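Local coordinates for sortase family protein (Clostridium perfringens, PDB 6IXZ), which is a class C sortase, a cysteine transpeptidase that probably joins pilin subunits into covalently linked pili, at residues N115-L118 with F119-D123. Sequence-based numbering, arbitrary orientation.
Sequences NQKL and FTDID
Lys117 and Asp121 meet across a tight turn in the loop between helix 111-114 and strand 130-135. The lysine chain bends once, at chi3 (54°), and crosses the aspartate at a slant. Its NZ lies 2.7 Å from Asp121 OD2 in a salt bridge. The ammonium meets that oxygen on the syn side, 24° out of the carboxylate plane. Asp121 OD1 stays farther from NZ, at 3.6 Å, so one oxygen makes the bond. Between the two residues the chain folds as a type II' beta turn from Lys117 to Thr120. Thr120 N donates to Lys117 O across 2.8 Å, the bond that closes the turn. Thr120 OG1 donates to the same Lys117 O at 2.7 Å. Both lengths depend on an acceptor whose position is less certain. The hydroxyl sits beside its own backbone N (chi1 -69°), which lets both donors face one carbonyl. A water links Leu118 O, in the middle of the turn, to Asp121 N just beyond it, donating to the first and accepting from the second, each at 2.9 Å. Leu118 and Phe119, at the corners, are buried. Leu118 packs on Ala109 and Phe119 on Leu107, Ala109, Leu169 and Thr171, so the turn rests on strands 103-109 and 165-173 of the sortase barrel. Leu118 O lies near the plane of the Phe119 ring, at its edge. The 3-10 segment starts at Thr120, and Ile122 N donates back to Phe119 O. The side chain of Leu118 is about 6 Å from that of His110, and the side chain of Thr120 about 8 Å from that of Cys172, both predicted active-site residues. The exposed lysine and partly exposed aspartate probably add charge attraction to the turn's backbone bonding, while the corner residues are buried.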
ATOM      1  N   ASN A 115       0.632   5.736 -17.070  1.00 20.91           N
ATOM      2  CA  ASN A 115       0.828   5.160 -18.407  1.00 19.95           C
ATOM      3  C   ASN A 115       1.458   3.790 -18.380  1.00 20.19           C
ATOM      4  O   ASN A 115       2.252   3.453 -19.262  1.00 19.20           O
ATOM      5  CB  ASN A 115       1.642   6.091 -19.282  1.00 22.45           C
ATOM      6  CG  ASN A 115       0.860   7.293 -19.685  1.00 25.64           C
ATOM      7  OD1 ASN A 115      -0.259   7.154 -20.175  1.00 33.06           O
ATOM      8  ND2 ASN A 115       1.363   8.477 -19.361  1.00 26.46           N
ATOM      9  N   GLN A 116       1.096   3.022 -17.353  1.00 20.10           N
ATOM     10  CA  GLN A 116       1.635   1.662 -17.092  1.00 23.66           C
ATOM     11  C   GLN A 116       0.473   0.861 -16.463  1.00 24.49           C
ATOM     12  O   GLN A 116      -0.426   1.445 -15.843  1.00 23.87           O
ATOM     13  CB  GLN A 116       2.807   1.712 -16.071  1.00 24.92           C
ATOM     14  CG  GLN A 116       4.076   2.446 -16.533  1.00 22.92           C
ATOM     15  CD  GLN A 116       4.802   1.740 -17.663  1.00 31.76           C
ATOM     16  OE1 GLN A 116       4.743   0.514 -17.767  1.00 34.80           O
ATOM     17  NE2 GLN A 116       5.557   2.502 -18.479  1.00 34.44           N
ATOM     18  N   LYS A 117       0.486  -0.456 -16.600  1.00 21.08           N
ATOM     19  CA  LYS A 117      -0.674  -1.255 -16.202  1.00 25.33           C
ATOM     20  C   LYS A 117      -0.906  -1.182 -14.701  1.00 21.10           C
ATOM     21  O   LYS A 117      -2.055  -1.113 -14.234  1.00 18.97           O
ATOM     22  CB  LYS A 117      -0.502  -2.713 -16.627  1.00 28.99           C
ATOM     23  CG  LYS A 117      -0.845  -2.952 -18.095  1.00 34.53           C
ATOM     24  CD  LYS A 117      -0.716  -4.414 -18.492  1.00 36.22           C
ATOM     25  CE  LYS A 117      -1.515  -5.336 -17.584  1.00 40.27           C
ATOM     26  NZ  LYS A 117      -1.779  -6.657 -18.224  1.00 39.47           N
ATOM     27  N   LEU A 118       0.190  -1.175 -13.945  1.00 21.52           N
ATOM     28  CA  LEU A 118       0.140  -1.124 -12.468  1.00 20.06           C
ATOM     29  C   LEU A 118      -0.862  -2.118 -11.869  1.00 17.37           C
ATOM     30  O   LEU A 118      -0.555  -3.313 -11.796  1.00 17.82           O
ATOM     31  CB  LEU A 118      -0.108   0.310 -11.965  1.00 24.81           C
ATOM     32  CG  LEU A 118       0.948   1.365 -12.348  1.00 23.64           C
ATOM     33  CD1 LEU A 118       0.665   2.701 -11.664  1.00 25.64           C
ATOM     34  CD2 LEU A 118       2.338   0.916 -12.012  1.00 22.83           C
ATOM     35  N   PHE A 119      -1.984  -1.641 -11.320  1.00 17.17           N
ATOM     36  CA  PHE A 119      -2.948  -2.535 -10.674  1.00 17.65           C
ATOM     37  C   PHE A 119      -4.130  -2.864 -11.570  1.00 17.36           C
ATOM     38  O   PHE A 119      -5.178  -3.325 -11.075  1.00 19.33           O
ATOM     39  CB  PHE A 119      -3.505  -1.955  -9.371  1.00 19.84           C
ATOM     40  CG  PHE A 119      -2.616  -2.109  -8.177  1.00 19.33           C
ATOM     41  CD1 PHE A 119      -1.526  -2.962  -8.185  1.00 20.60           C
ATOM     42  CD2 PHE A 119      -2.985  -1.516  -6.978  1.00 18.78           C
ATOM     43  CE1 PHE A 119      -0.738  -3.102  -7.060  1.00 20.68           C
ATOM     44  CE2 PHE A 119      -2.187  -1.627  -5.854  1.00 18.52           C
ATOM     45  CZ  PHE A 119      -1.079  -2.457  -5.883  1.00 19.79           C
ATOM     46  N   THR A 120      -3.995  -2.609 -12.869  1.00 14.42           N
ATOM     47  CA  THR A 120      -5.109  -2.856 -13.804  1.00 17.99           C
ATOM     48  C   THR A 120      -5.705  -4.258 -13.699  1.00 21.08           C
ATOM     49  O   THR A 120      -6.923  -4.413 -13.561  1.00 21.66           O
ATOM     50  CB  THR A 120      -4.695  -2.559 -15.253  1.00 19.92           C
ATOM     51  OG1 THR A 120      -4.493  -1.136 -15.403  1.00 21.74           O
ATOM     52  CG2 THR A 120      -5.757  -3.043 -16.251  1.00 23.33           C
ATOM     53  N   ASP A 121      -4.846  -5.271 -13.643  1.00 20.24           N
ATOM     54  CA  ASP A 121      -5.315  -6.644 -13.645  1.00 20.67           C
ATOM     55  C   ASP A 121      -5.886  -7.144 -12.299  1.00 24.00           C
ATOM     56  O   ASP A 121      -6.241  -8.327 -12.185  1.00 24.36           O
ATOM     57  CB  ASP A 121      -4.185  -7.559 -14.118  1.00 19.69           C
ATOM     58  CG  ASP A 121      -3.929  -7.428 -15.616  1.00 21.53           C
ATOM     59  OD1 ASP A 121      -4.805  -6.902 -16.341  1.00 24.76           O
ATOM     60  OD2 ASP A 121      -2.853  -7.813 -16.076  1.00 25.42           O
ATOM     61  N   ILE A 122      -5.977  -6.281 -11.277  1.00 21.59           N
ATOM     62  CA  ILE A 122      -6.630  -6.696 -10.028  1.00 19.11           C
ATOM     63  C   ILE A 122      -8.109  -6.910 -10.237  1.00 18.85           C
ATOM     64  O   ILE A 122      -8.742  -7.582  -9.431  1.00 22.45           O
ATOM     65  CB  ILE A 122      -6.395  -5.782  -8.798  1.00 17.65           C
ATOM     66  CG1 ILE A 122      -7.157  -4.452  -8.922  1.00 16.96           C
ATOM     67  CG2 ILE A 122      -4.904  -5.615  -8.572  1.00 17.68           C
ATOM     68  CD1 ILE A 122      -7.058  -3.582  -7.690  1.00 15.70           C
ATOM     69  N   ASP A 123      -8.588  -6.557 -11.418  1.00 20.10           N
ATOM     70  CA  ASP A 123      -9.937  -6.899 -11.780  1.00 23.27           C
ATOM     71  C   ASP A 123     -10.109  -8.385 -12.146  1.00 23.78           C
ATOM     72  O   ASP A 123     -11.237  -8.877 -12.164  1.00 18.71           O
ATOM     73  CB  ASP A 123     -10.451  -5.966 -12.861  1.00 25.46           C
ATOM     74  CG  ASP A 123      -9.948  -6.334 -14.214  1.00 27.70           C
ATOM     75  OD1 ASP A 123      -8.875  -6.955 -14.298  1.00 24.55           O
ATOM     76  OD2 ASP A 123     -10.631  -5.999 -15.185  1.00 29.90           O
TER
HETATM   77  O   HOH W   1      -1.994  -4.977 -13.658  1.00 18.04           O